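Local coordinates for protein lantibiotic dehydratase (Microbispora corallina, PDB 5EHK) that probably dehydrates serine and threonine residues of the NAI-107 lantibiotic precursor, using glutamyl-tRNA to activate them before glutamate is eliminated, at residues A8-M13 / D548-A553; I857-S860 / Q865-R868; T925-D930 / C1082-G1087. All coordinates share one frame; numbering follows the deposited sequence.

Overall arrangement
Near the N terminus the chain runs into strand 6-17. Contact 1 sets this strand against helix 545-556 and closes a loop of more than 500 residues within the N-terminal part of the dehydratase. Contact 2 opens only after that loop has closed. It is the tight hairpin of strands 853-861 and 864-872, with four residues between its segments. Contact 3 follows and joins helix 920-942 to the end of helix 1068-1085, about 150 residues later. The three loops run in series, and none nests in or crosses another. Contact 1 lies across the chain's centre from the other two. The centres of contacts 2 and 3 are about 12 Å apart. R858 joins them through N1083, and probably through R1084 O.

Contact 1: residues A8-M13 / D548-A553; sequences AWDVFM and DAESAA
OE2 of E550 is salt-bridged to R554, one helical turn further on, while it lies 3.6 Å from OD2 of D10. That is a close approach of like charges. The two carboxylates meet at a steep angle, with their planes 68° apart. D10 has its own arginine: R383 makes a salt bridge to its OD1. R554 also reaches OD2 of D10 in a long, weak ion pair. V11 packs along the aliphatic part of the same glutamate, and its CG2 comes to 3.9 Å from CG of E550. CG1 of V11 sits 3.8 Å from OE1 of E550. In E550 CG points away from the backbone N (chi1 172°), and a bend at chi2 brings the carboxylate beside D10 and V11. W9 brings the six-membered part of its indole to S551, with CH2 of W9 3.9 Å from OG of S551. NE1 of W9 is hydrogen-bonded to OE2 of E791, and R554 makes a cation-pi contact with the indole. The contact thus seats helix 545-556 beside strand 6-17, in the N-terminal part of the lantibiotic dehydratase. No hydrogen bond joins the segments directly. The salt bridges to R554 and R383 probably offset the repulsion of the two acids.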
ATOM      1  N   ALA A   8     -39.810  -7.230   4.593  1.00 22.00           N
ATOM      2  CA  ALA A   8     -40.096  -6.198   3.586  1.00 21.88           C
ATOM      3  C   ALA A   8     -41.302  -5.344   3.974  1.00 24.82           C
ATOM      4  O   ALA A   8     -42.149  -5.758   4.774  1.00 30.34           O
ATOM      5  CB  ALA A   8     -40.312  -6.819   2.209  1.00 20.64           C
ATOM      6  N   TRP A   9     -41.356  -4.136   3.428  1.00 24.76           N
ATOM      7  CA  TRP A   9     -42.499  -3.233   3.593  1.00 27.87           C
ATOM      8  C   TRP A   9     -43.734  -3.780   2.896  1.00 33.09           C
ATOM      9  O   TRP A   9     -43.618  -4.609   2.000  1.00 35.95           O
ATOM     10  CB  TRP A   9     -42.185  -1.880   2.965  1.00 27.82           C
ATOM     11  CG  TRP A   9     -41.373  -0.948   3.785  1.00 22.33           C
ATOM     12  CD1 TRP A   9     -40.741  -1.210   4.970  1.00 23.16           C
ATOM     13  CD2 TRP A   9     -41.107   0.418   3.480  1.00 17.93           C
ATOM     14  NE1 TRP A   9     -40.107  -0.074   5.425  1.00 20.97           N
ATOM     15  CE2 TRP A   9     -40.307   0.934   4.517  1.00 18.03           C
ATOM     16  CE3 TRP A   9     -41.478   1.257   2.434  1.00 17.23           C
ATOM     17  CZ2 TRP A   9     -39.870   2.246   4.536  1.00 16.33           C
ATOM     18  CZ3 TRP A   9     -41.046   2.560   2.451  1.00 21.48           C
ATOM     19  CH2 TRP A   9     -40.248   3.045   3.498  1.00 20.00           C
ATOM     20  N   ASP A  10     -44.913  -3.289   3.266  1.00 36.17           N
ATOM     21  CA  ASP A  10     -46.125  -3.708   2.568  1.00 34.67           C
ATOM     22  C   ASP A  10     -46.119  -3.162   1.152  1.00 37.33           C
ATOM     23  O   ASP A  10     -46.428  -3.891   0.210  1.00 38.57           O
ATOM     24  CB  ASP A  10     -47.387  -3.162   3.242  1.00 38.43           C
ATOM     25  CG  ASP A  10     -47.703  -3.838   4.553  1.00 34.73           C
ATOM     26  OD1 ASP A  10     -47.163  -4.931   4.816  1.00 29.78           O
ATOM     27  OD2 ASP A  10     -48.537  -3.281   5.298  1.00 40.47           O
ATOM     28  N   VAL A  11     -45.771  -1.882   1.005  1.00 36.70           N
ATOM     29  CA  VAL A  11     -45.781  -1.239  -0.307  1.00 33.29           C
ATOM     30  C   VAL A  11     -44.387  -1.212  -0.877  1.00 38.12           C
ATOM     31  O   VAL A  11     -43.409  -1.388  -0.139  1.00 39.19           O
ATOM     32  CB  VAL A  11     -46.307   0.200  -0.260  1.00 35.02           C
ATOM     33  CG1 VAL A  11     -47.705   0.225   0.321  1.00 38.58           C
ATOM     34  CG2 VAL A  11     -45.370   1.079   0.549  1.00 36.00           C
ATOM     35  N   PHE A  12     -44.302  -0.994  -2.186  1.00 31.14           N
ATOM     36  CA  PHE A  12     -43.031  -0.891  -2.872  1.00 25.51           C
ATOM     37  C   PHE A  12     -43.200  -0.021  -4.089  1.00 26.77           C
ATOM     38  O   PHE A  12     -44.321   0.248  -4.483  1.00 33.52           O
ATOM     39  CB  PHE A  12     -42.465  -2.272  -3.240  1.00 26.87           C
ATOM     40  CG  PHE A  12     -43.422  -3.167  -3.988  1.00 33.10           C
ATOM     41  CD1 PHE A  12     -43.792  -2.883  -5.301  1.00 33.66           C
ATOM     42  CD2 PHE A  12     -43.917  -4.320  -3.391  1.00 29.98           C
ATOM     43  CE1 PHE A  12     -44.649  -3.712  -5.991  1.00 29.11           C
ATOM     44  CE2 PHE A  12     -44.772  -5.151  -4.077  1.00 29.06           C
ATOM     45  CZ  PHE A  12     -45.140  -4.843  -5.378  1.00 29.83           C
ATOM     46  N   MET A  13     -42.096   0.468  -4.654  1.00 27.31           N
ATOM     47  CA  MET A  13     -42.169   1.320  -5.837  1.00 26.55           C
ATOM     48  C   MET A  13     -41.846   0.498  -7.075  1.00 25.94           C
ATOM     49  O   MET A  13     -41.175  -0.520  -6.985  1.00 27.45           O
ATOM     50  CB  MET A  13     -41.235   2.529  -5.726  1.00 26.58           C
ATOM     51  CG  MET A  13     -41.501   3.615  -6.766  1.00 27.05           C
ATOM     52  SD  MET A  13     -40.283   4.954  -6.857  1.00 33.89           S
ATOM     53  CE  MET A  13     -38.888   4.125  -7.628  1.00 25.98           C
ATOM     54  N   ASP A 548     -46.435   7.059  -0.475  1.00 33.14           N
ATOM     55  CA  ASP A 548     -45.939   8.198   0.297  1.00 28.84           C
ATOM     56  C   ASP A 548     -46.446   8.194   1.741  1.00 27.44           C
ATOM     57  O   ASP A 548     -45.715   8.540   2.655  1.00 36.67           O
ATOM     58  CB  ASP A 548     -46.351   9.521  -0.357  1.00 32.59           C
ATOM     59  CG  ASP A 548     -45.647   9.774  -1.694  1.00 37.25           C
ATOM     60  OD1 ASP A 548     -45.005   8.850  -2.243  1.00 34.82           O
ATOM     61  OD2 ASP A 548     -45.753  10.910  -2.202  1.00 37.63           O
ATOM     62  N   ALA A 549     -47.694   7.811   1.966  1.00 34.30           N
ATOM     63  CA  ALA A 549     -48.214   7.864   3.333  1.00 30.31           C
ATOM     64  C   ALA A 549     -47.751   6.670   4.160  1.00 26.02           C
ATOM     65  O   ALA A 549     -47.560   6.788   5.363  1.00 28.52           O
ATOM     66  CB  ALA A 549     -49.721   7.942   3.329  1.00 23.82           C
ATOM     67  N   GLU A 550     -47.554   5.524   3.518  1.00 30.04           N
ATOM     68  CA  GLU A 550     -47.008   4.379   4.226  1.00 29.04           C
ATOM     69  C   GLU A 550     -45.540   4.656   4.488  1.00 33.29           C
ATOM     70  O   GLU A 550     -45.054   4.462   5.609  1.00 31.43           O
ATOM     71  CB  GLU A 550     -47.178   3.075   3.459  1.00 33.35           C
ATOM     72  CG  GLU A 550     -46.433   1.941   4.148  1.00 41.06           C
ATOM     73  CD  GLU A 550     -47.282   0.728   4.464  1.00 45.22           C
ATOM     74  OE1 GLU A 550     -48.472   0.679   4.066  1.00 52.97           O
ATOM     75  OE2 GLU A 550     -46.734  -0.191   5.117  1.00 47.25           O
ATOM     76  N   SER A 551     -44.843   5.111   3.443  1.00 29.68           N
ATOM     77  CA  SER A 551     -43.440   5.507   3.542  1.00 27.64           C
ATOM     78  C   SER A 551     -43.175   6.490   4.688  1.00 25.87           C
ATOM     79  O   SER A 551     -42.293   6.263   5.521  1.00 26.73           O
ATOM     80  CB  SER A 551     -42.971   6.118   2.219  1.00 28.08           C
ATOM     81  OG  SER A 551     -41.618   6.528   2.284  1.00 24.72           O
ATOM     82  N   ALA A 552     -43.939   7.574   4.737  1.00 23.50           N
ATOM     83  CA  ALA A 552     -43.725   8.586   5.763  1.00 20.83           C
ATOM     84  C   ALA A 552     -43.962   8.029   7.148  1.00 22.42           C
ATOM     85  O   ALA A 552     -43.351   8.470   8.118  1.00 24.02           O
ATOM     86  CB  ALA A 552     -44.597   9.771   5.533  1.00 17.41           C
ATOM     87  N   ALA A 553     -44.863   7.064   7.255  1.00 25.65           N
ATOM     88  CA  ALA A 553     -45.211   6.538   8.570  1.00 30.65           C
ATOM     89  C   ALA A 553     -44.143   5.600   9.113  1.00 23.42           C
ATOM     90  O   ALA A 553     -43.849   5.595  10.308  1.00 24.62           O
ATOM     91  CB  ALA A 553     -46.553   5.843   8.511  1.00 31.81           C
TER

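Contact 2: residues I857-S860 / Q865-R868; sequences IRYS and QHLR
R868 lays its guanidinium flat over one face of the Y859 ring, in the beta hairpin of strands 853-861 and 864-872. The two planes are only 12° apart and their centres 3.6 Å apart, so this is both a stack and a cation-pi contact. NH1 is the nitrogen over the ring centre, 3.4 Å from CZ of Y859. The arginine chain runs extended from CG to NE and crosses CB and CG of Y859 on its way. Its NE also gives a hydrogen bond to NE2 of H866 at 3.0 Å, which probably helps to fix the turn of the guanidinium. ND1 of H866 is bonded to the backbone O of G864, which fits NE2 acting as the acceptor. H866 puts CG between its backbone N and carbonyl carbon (chi1 56°), and CB of Y859 lies over one face of its ring in a CH-pi contact. The strands are antiparallel. I857 with R868 and Y859 with H866 are hydrogen-bonded pairs, linked by four backbone bonds. R858 and L867 form a non-hydrogen-bonded pair on the other face of the sheet, next to helix 828-837, and the guanidinium of R858 is salt-bridged to D832. There CG of R858 touches CD2 of L867 at 3.7 Å.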
ATOM      1  N   ILE A 857      11.792   8.898  25.706  1.00  7.78           N
ATOM      2  CA  ILE A 857      10.944   7.829  25.226  1.00  9.79           C
ATOM      3  C   ILE A 857      11.439   7.364  23.840  1.00 14.70           C
ATOM      4  O   ILE A 857      12.068   8.120  23.090  1.00 12.94           O
ATOM      5  CB  ILE A 857       9.457   8.240  25.122  1.00 11.02           C
ATOM      6  CG1 ILE A 857       9.232   9.250  23.996  1.00 14.60           C
ATOM      7  CG2 ILE A 857       8.933   8.802  26.434  1.00  9.40           C
ATOM      8  CD1 ILE A 857       7.778   9.537  23.739  1.00 11.43           C
ATOM      9  N   ARG A 858      11.142   6.111  23.521  1.00 12.93           N
ATOM     10  CA  ARG A 858      11.342   5.559  22.204  1.00  9.83           C
ATOM     11  C   ARG A 858      10.016   5.797  21.477  1.00 14.96           C
ATOM     12  O   ARG A 858       8.932   5.554  22.010  1.00 17.09           O
ATOM     13  CB  ARG A 858      11.686   4.072  22.334  1.00  8.51           C
ATOM     14  CG  ARG A 858      12.988   3.827  23.093  1.00 11.20           C
ATOM     15  CD  ARG A 858      13.176   2.375  23.632  1.00 11.40           C
ATOM     16  NE  ARG A 858      14.398   1.746  23.191  1.00 10.26           N
ATOM     17  CZ  ARG A 858      15.361   1.257  23.961  1.00 12.04           C
ATOM     18  NH1 ARG A 858      15.321   1.295  25.274  1.00 14.28           N
ATOM     19  NH2 ARG A 858      16.410   0.745  23.363  1.00 14.98           N
ATOM     20  N   TYR A 859      10.101   6.347  20.279  1.00 17.76           N
ATOM     21  CA  TYR A 859       8.919   6.804  19.582  1.00 20.71           C
ATOM     22  C   TYR A 859       9.022   6.347  18.138  1.00 19.96           C
ATOM     23  O   TYR A 859      10.117   6.227  17.589  1.00 20.83           O
ATOM     24  CB  TYR A 859       8.838   8.343  19.652  1.00 19.15           C
ATOM     25  CG  TYR A 859       7.452   8.903  19.455  1.00 24.47           C
ATOM     26  CD1 TYR A 859       6.673   9.264  20.552  1.00 31.48           C
ATOM     27  CD2 TYR A 859       6.904   9.058  18.176  1.00 27.05           C
ATOM     28  CE1 TYR A 859       5.384   9.773  20.395  1.00 34.20           C
ATOM     29  CE2 TYR A 859       5.610   9.568  18.004  1.00 31.36           C
ATOM     30  CZ  TYR A 859       4.855   9.924  19.125  1.00 34.14           C
ATOM     31  OH  TYR A 859       3.578  10.432  18.996  1.00 34.32           O
ATOM     32  N   SER A 860       7.887   6.106  17.506  1.00 26.01           N
ATOM     33  CA  SER A 860       7.902   5.871  16.072  1.00 27.45           C
ATOM     34  C   SER A 860       6.907   6.795  15.373  1.00 28.94           C
ATOM     35  O   SER A 860       5.721   6.784  15.698  1.00 31.45           O
ATOM     36  CB  SER A 860       7.598   4.410  15.768  1.00 21.16           C
ATOM     37  OG  SER A 860       7.354   4.264  14.392  1.00 33.32           O
ATOM     38  N   GLN A 865      11.687   5.025  13.537  1.00 27.17           N
ATOM     39  CA  GLN A 865      11.946   4.926  14.966  1.00 27.03           C
ATOM     40  C   GLN A 865      13.034   5.879  15.401  1.00 24.41           C
ATOM     41  O   GLN A 865      14.101   5.949  14.774  1.00 19.87           O
ATOM     42  CB  GLN A 865      12.346   3.501  15.345  1.00 27.67           C
ATOM     43  CG  GLN A 865      11.168   2.580  15.623  1.00 28.93           C
ATOM     44  CD  GLN A 865      11.590   1.138  15.741  1.00 33.17           C
ATOM     45  OE1 GLN A 865      12.285   0.626  14.872  1.00 44.36           O
ATOM     46  NE2 GLN A 865      11.179   0.471  16.819  1.00 44.01           N
ATOM     47  N   HIS A 866      12.761   6.613  16.477  1.00 17.58           N
ATOM     48  CA  HIS A 866      13.738   7.555  17.000  1.00 15.33           C
ATOM     49  C   HIS A 866      13.625   7.660  18.512  1.00 11.37           C
ATOM     50  O   HIS A 866      12.814   6.984  19.115  1.00 11.07           O
ATOM     51  CB  HIS A 866      13.574   8.894  16.309  1.00 13.68           C
ATOM     52  CG  HIS A 866      12.199   9.454  16.427  1.00 17.62           C
ATOM     53  ND1 HIS A 866      11.117   8.892  15.788  1.00 20.14           N
ATOM     54  CD2 HIS A 866      11.733  10.553  17.066  1.00 17.46           C
ATOM     55  CE1 HIS A 866      10.034   9.597  16.066  1.00 20.72           C
ATOM     56  NE2 HIS A 866      10.383  10.620  16.827  1.00 19.39           N
ATOM     57  N   LEU A 867      14.490   8.453  19.124  1.00 11.20           N
ATOM     58  CA  LEU A 867      14.389   8.723  20.555  1.00 12.27           C
ATOM     59  C   LEU A 867      13.875  10.128  20.706  1.00  9.04           C
ATOM     60  O   LEU A 867      14.168  10.987  19.892  1.00  9.66           O
ATOM     61  CB  LEU A 867      15.745   8.610  21.261  1.00  8.71           C
ATOM     62  CG  LEU A 867      16.368   7.235  21.190  1.00  8.16           C
ATOM     63  CD1 LEU A 867      17.762   7.268  21.732  1.00  7.12           C
ATOM     64  CD2 LEU A 867      15.494   6.264  21.942  1.00  7.94           C
ATOM     65  N   ARG A 868      13.085  10.359  21.735  1.00  9.34           N
ATOM     66  CA  ARG A 868      12.704  11.720  22.066  1.00 14.41           C
ATOM     67  C   ARG A 868      13.192  12.009  23.464  1.00 11.67           C
ATOM     68  O   ARG A 868      12.932  11.257  24.385  1.00 13.30           O
ATOM     69  CB  ARG A 868      11.197  11.889  21.963  1.00 14.44           C
ATOM     70  CG  ARG A 868      10.714  11.626  20.588  1.00 13.35           C
ATOM     71  CD  ARG A 868       9.319  12.074  20.407  1.00 18.93           C
ATOM     72  NE  ARG A 868       9.023  12.214  18.988  1.00 25.40           N
ATOM     73  CZ  ARG A 868       7.824  12.495  18.498  1.00 23.21           C
ATOM     74  NH1 ARG A 868       6.799  12.649  19.331  1.00 21.56           N
ATOM     75  NH2 ARG A 868       7.661  12.606  17.183  1.00 23.25           N
TER

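Contact 3: residues T925-D930 / C1082-G1087; sequences TAFQHD and CNRLIG
R1084 gives its NE-H to OD2 of D930 in a salt bridge of 2.6 Å, fairly straight at 161°. The acid oxygen lies almost in the guanidinium plane and accepts the N-H on its anti lone pair, away from OD1. That leaves OD1 for other partners: T1081 OG1 makes a hydrogen bond to it and R1046 NE a salt bridge. The carboxylate is thus held at both oxygens, and two arginines would probably keep it ionised. D930 turns CG anti to its backbone N (chi1 -168°), which carries the acid out from its helix to the arginine. The carboxylate and guanidinium planes are 67° apart. The contact joins two helices of the lantibiotic dehydratase C-terminal region, 920-942 and 1068-1085, and R1084 sits in the last turn of the second. The arginine chain is bent at chi3, and its head turns to meet F927 as well. NH2 of R1084 lies 3.5 Å from CD1 of F927, with the ring and the guanidinium tilted against each other. F927 O stands over one face of the guanidinium, 4.0 Å from CZ of R1084, and accepts a hydrogen bond from S931 OG. NH1 of R1084 is satisfied by F856 O. The backbone O of R1084 probably accepts from NH1 of R858, a side chain of the neighbouring hairpin. N1083 OD1 takes the backbone N-H of R858.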
ATOM      1  N   THR A 925       8.178  13.232  37.570  1.00 20.40           N
ATOM      2  CA  THR A 925       9.204  12.598  38.370  1.00 20.46           C
ATOM      3  C   THR A 925       9.337  11.118  38.077  1.00 19.99           C
ATOM      4  O   THR A 925      10.457  10.612  37.865  1.00 17.38           O
ATOM      5  CB  THR A 925       8.982  12.878  39.842  1.00 23.40           C
ATOM      6  OG1 THR A 925       9.308  14.253  40.083  1.00 39.67           O
ATOM      7  CG2 THR A 925       9.892  12.025  40.704  1.00 35.12           C
ATOM      8  N   ALA A 926       8.202  10.434  38.023  1.00 13.15           N
ATOM      9  CA  ALA A 926       8.224   9.040  37.626  1.00 16.35           C
ATOM     10  C   ALA A 926       8.971   8.861  36.287  1.00 16.31           C
ATOM     11  O   ALA A 926       9.894   8.049  36.186  1.00 13.66           O
ATOM     12  CB  ALA A 926       6.821   8.487  37.553  1.00 16.03           C
ATOM     13  N   PHE A 927       8.599   9.661  35.287  1.00 16.64           N
ATOM     14  CA  PHE A 927       9.242   9.621  33.979  1.00 12.45           C
ATOM     15  C   PHE A 927      10.741   9.892  34.074  1.00 12.99           C
ATOM     16  O   PHE A 927      11.528   9.177  33.466  1.00 12.09           O
ATOM     17  CB  PHE A 927       8.611  10.636  33.028  1.00 13.43           C
ATOM     18  CG  PHE A 927       7.230  10.284  32.584  1.00 17.48           C
ATOM     19  CD1 PHE A 927       6.616   9.119  33.012  1.00 18.14           C
ATOM     20  CD2 PHE A 927       6.547  11.108  31.713  1.00 19.80           C
ATOM     21  CE1 PHE A 927       5.336   8.789  32.592  1.00 15.93           C
ATOM     22  CE2 PHE A 927       5.274  10.778  31.297  1.00 24.09           C
ATOM     23  CZ  PHE A 927       4.671   9.616  31.741  1.00 19.15           C
ATOM     24  N   GLN A 928      11.153  10.880  34.865  1.00 12.76           N
ATOM     25  CA  GLN A 928      12.587  11.133  34.993  1.00 15.11           C
ATOM     26  C   GLN A 928      13.336   9.942  35.594  1.00 14.47           C
ATOM     27  O   GLN A 928      14.280   9.448  35.000  1.00 12.49           O
ATOM     28  CB  GLN A 928      12.889  12.382  35.831  1.00 16.13           C
ATOM     29  CG  GLN A 928      14.368  12.742  35.795  1.00 11.57           C
ATOM     30  CD  GLN A 928      14.701  13.903  36.681  1.00 18.19           C
ATOM     31  OE1 GLN A 928      14.179  15.000  36.512  1.00 23.95           O
ATOM     32  NE2 GLN A 928      15.569  13.670  37.651  1.00 22.30           N
ATOM     33  N   HIS A 929      12.870   9.452  36.741  1.00 16.91           N
ATOM     34  CA  HIS A 929      13.550   8.371  37.443  1.00 15.10           C
ATOM     35  C   HIS A 929      13.468   7.042  36.709  1.00 14.80           C
ATOM     36  O   HIS A 929      14.412   6.252  36.769  1.00 13.99           O
ATOM     37  CB  HIS A 929      13.054   8.256  38.897  1.00 14.61           C
ATOM     38  CG  HIS A 929      13.446   9.422  39.752  1.00 14.82           C
ATOM     39  ND1 HIS A 929      14.694   9.544  40.320  1.00 10.39           N
ATOM     40  CD2 HIS A 929      12.777  10.551  40.082  1.00 15.76           C
ATOM     41  CE1 HIS A 929      14.764  10.669  40.998  1.00  8.71           C
ATOM     42  NE2 HIS A 929      13.610  11.301  40.870  1.00 16.08           N
ATOM     43  N   ASP A 930      12.375   6.808  35.985  1.00 12.18           N
ATOM     44  CA  ASP A 930      12.291   5.588  35.190  1.00 13.03           C
ATOM     45  C   ASP A 930      13.246   5.641  34.014  1.00 14.07           C
ATOM     46  O   ASP A 930      13.776   4.610  33.589  1.00 12.92           O
ATOM     47  CB  ASP A 930      10.900   5.341  34.662  1.00 11.79           C
ATOM     48  CG  ASP A 930      10.754   3.958  34.090  1.00 14.15           C
ATOM     49  OD1 ASP A 930      10.604   2.991  34.879  1.00 14.84           O
ATOM     50  OD2 ASP A 930      10.807   3.830  32.851  1.00 17.19           O
ATOM     51  N   CYS A1082       8.194  -0.298  29.772  1.00 13.79           N
ATOM     52  CA  CYS A1082       8.550  -1.185  28.684  1.00 15.28           C
ATOM     53  C   CYS A1082       9.074  -0.408  27.471  1.00 13.91           C
ATOM     54  O   CYS A1082      10.048  -0.824  26.832  1.00 12.21           O
ATOM     55  CB  CYS A1082       7.358  -2.057  28.287  1.00 21.76           C
ATOM     56  SG  CYS A1082       6.874  -3.233  29.544  1.00 17.95           S
ATOM     57  N   ASN A1083       8.438   0.719  27.172  1.00 13.35           N
ATOM     58  CA  ASN A1083       8.899   1.555  26.087  1.00 12.11           C
ATOM     59  C   ASN A1083      10.345   1.942  26.339  1.00 14.91           C
ATOM     60  O   ASN A1083      11.186   1.712  25.501  1.00 14.25           O
ATOM     61  CB  ASN A1083       8.030   2.807  25.896  1.00 10.22           C
ATOM     62  CG  ASN A1083       8.501   3.668  24.714  1.00 12.25           C
ATOM     63  OD1 ASN A1083       9.201   4.667  24.894  1.00 14.76           O
ATOM     64  ND2 ASN A1083       8.124   3.278  23.507  1.00  8.70           N
ATOM     65  N   ARG A1084      10.671   2.433  27.524  1.00 13.17           N
ATOM     66  CA  ARG A1084      12.027   2.898  27.710  1.00 11.93           C
ATOM     67  C   ARG A1084      13.051   1.784  27.619  1.00 12.27           C
ATOM     68  O   ARG A1084      14.175   2.007  27.198  1.00 10.57           O
ATOM     69  CB  ARG A1084      12.173   3.634  29.034  1.00 11.36           C
ATOM     70  CG  ARG A1084      11.777   5.073  28.961  1.00 12.27           C
ATOM     71  CD  ARG A1084      11.956   5.717  30.300  1.00 11.58           C
ATOM     72  NE  ARG A1084      10.705   5.754  31.041  1.00 12.12           N
ATOM     73  CZ  ARG A1084       9.768   6.673  30.849  1.00 13.52           C
ATOM     74  NH1 ARG A1084       9.933   7.620  29.924  1.00 11.52           N
ATOM     75  NH2 ARG A1084       8.668   6.644  31.578  1.00 14.74           N
ATOM     76  N   LEU A1085      12.654   0.590  28.027  1.00 13.72           N
ATOM     77  CA  LEU A1085      13.580  -0.521  28.140  1.00 12.71           C
ATOM     78  C   LEU A1085      13.565  -1.381  26.855  1.00 14.95           C
ATOM     79  O   LEU A1085      14.620  -1.654  26.279  1.00 14.69           O
ATOM     80  CB  LEU A1085      13.246  -1.350  29.383  1.00 13.04           C
ATOM     81  CG  LEU A1085      14.179  -1.602  30.575  1.00 11.14           C
ATOM     82  CD1 LEU A1085      15.468  -0.826  30.554  1.00 12.37           C
ATOM     83  CD2 LEU A1085      13.426  -1.347  31.852  1.00 12.88           C
ATOM     84  N   ILE A1086      12.389  -1.752  26.356  1.00 13.56           N
ATOM     85  CA  ILE A1086      12.348  -2.615  25.168  1.00 17.41           C
ATOM     86  C   ILE A1086      11.349  -2.050  24.182  1.00 19.46           C
ATOM     87  O   ILE A1086      11.170  -0.828  24.083  1.00 20.43           O
ATOM     88  CB  ILE A1086      11.953  -4.066  25.516  1.00 17.32           C
ATOM     89  CG1 ILE A1086      10.631  -4.084  26.287  1.00 20.44           C
ATOM     90  CG2 ILE A1086      13.038  -4.746  26.353  1.00 16.72           C
ATOM     91  CD1 ILE A1086      10.101  -5.449  26.542  1.00 20.83           C
ATOM     92  N   GLY A1087      10.709  -2.903  23.408  1.00 25.22           N
ATOM     93  CA  GLY A1087       9.618  -2.369  22.620  1.00 38.74           C
ATOM     94  C   GLY A1087       9.994  -1.412  21.503  1.00 33.34           C
ATOM     95  O   GLY A1087      11.115  -0.908  21.408  1.00 20.83           O
TER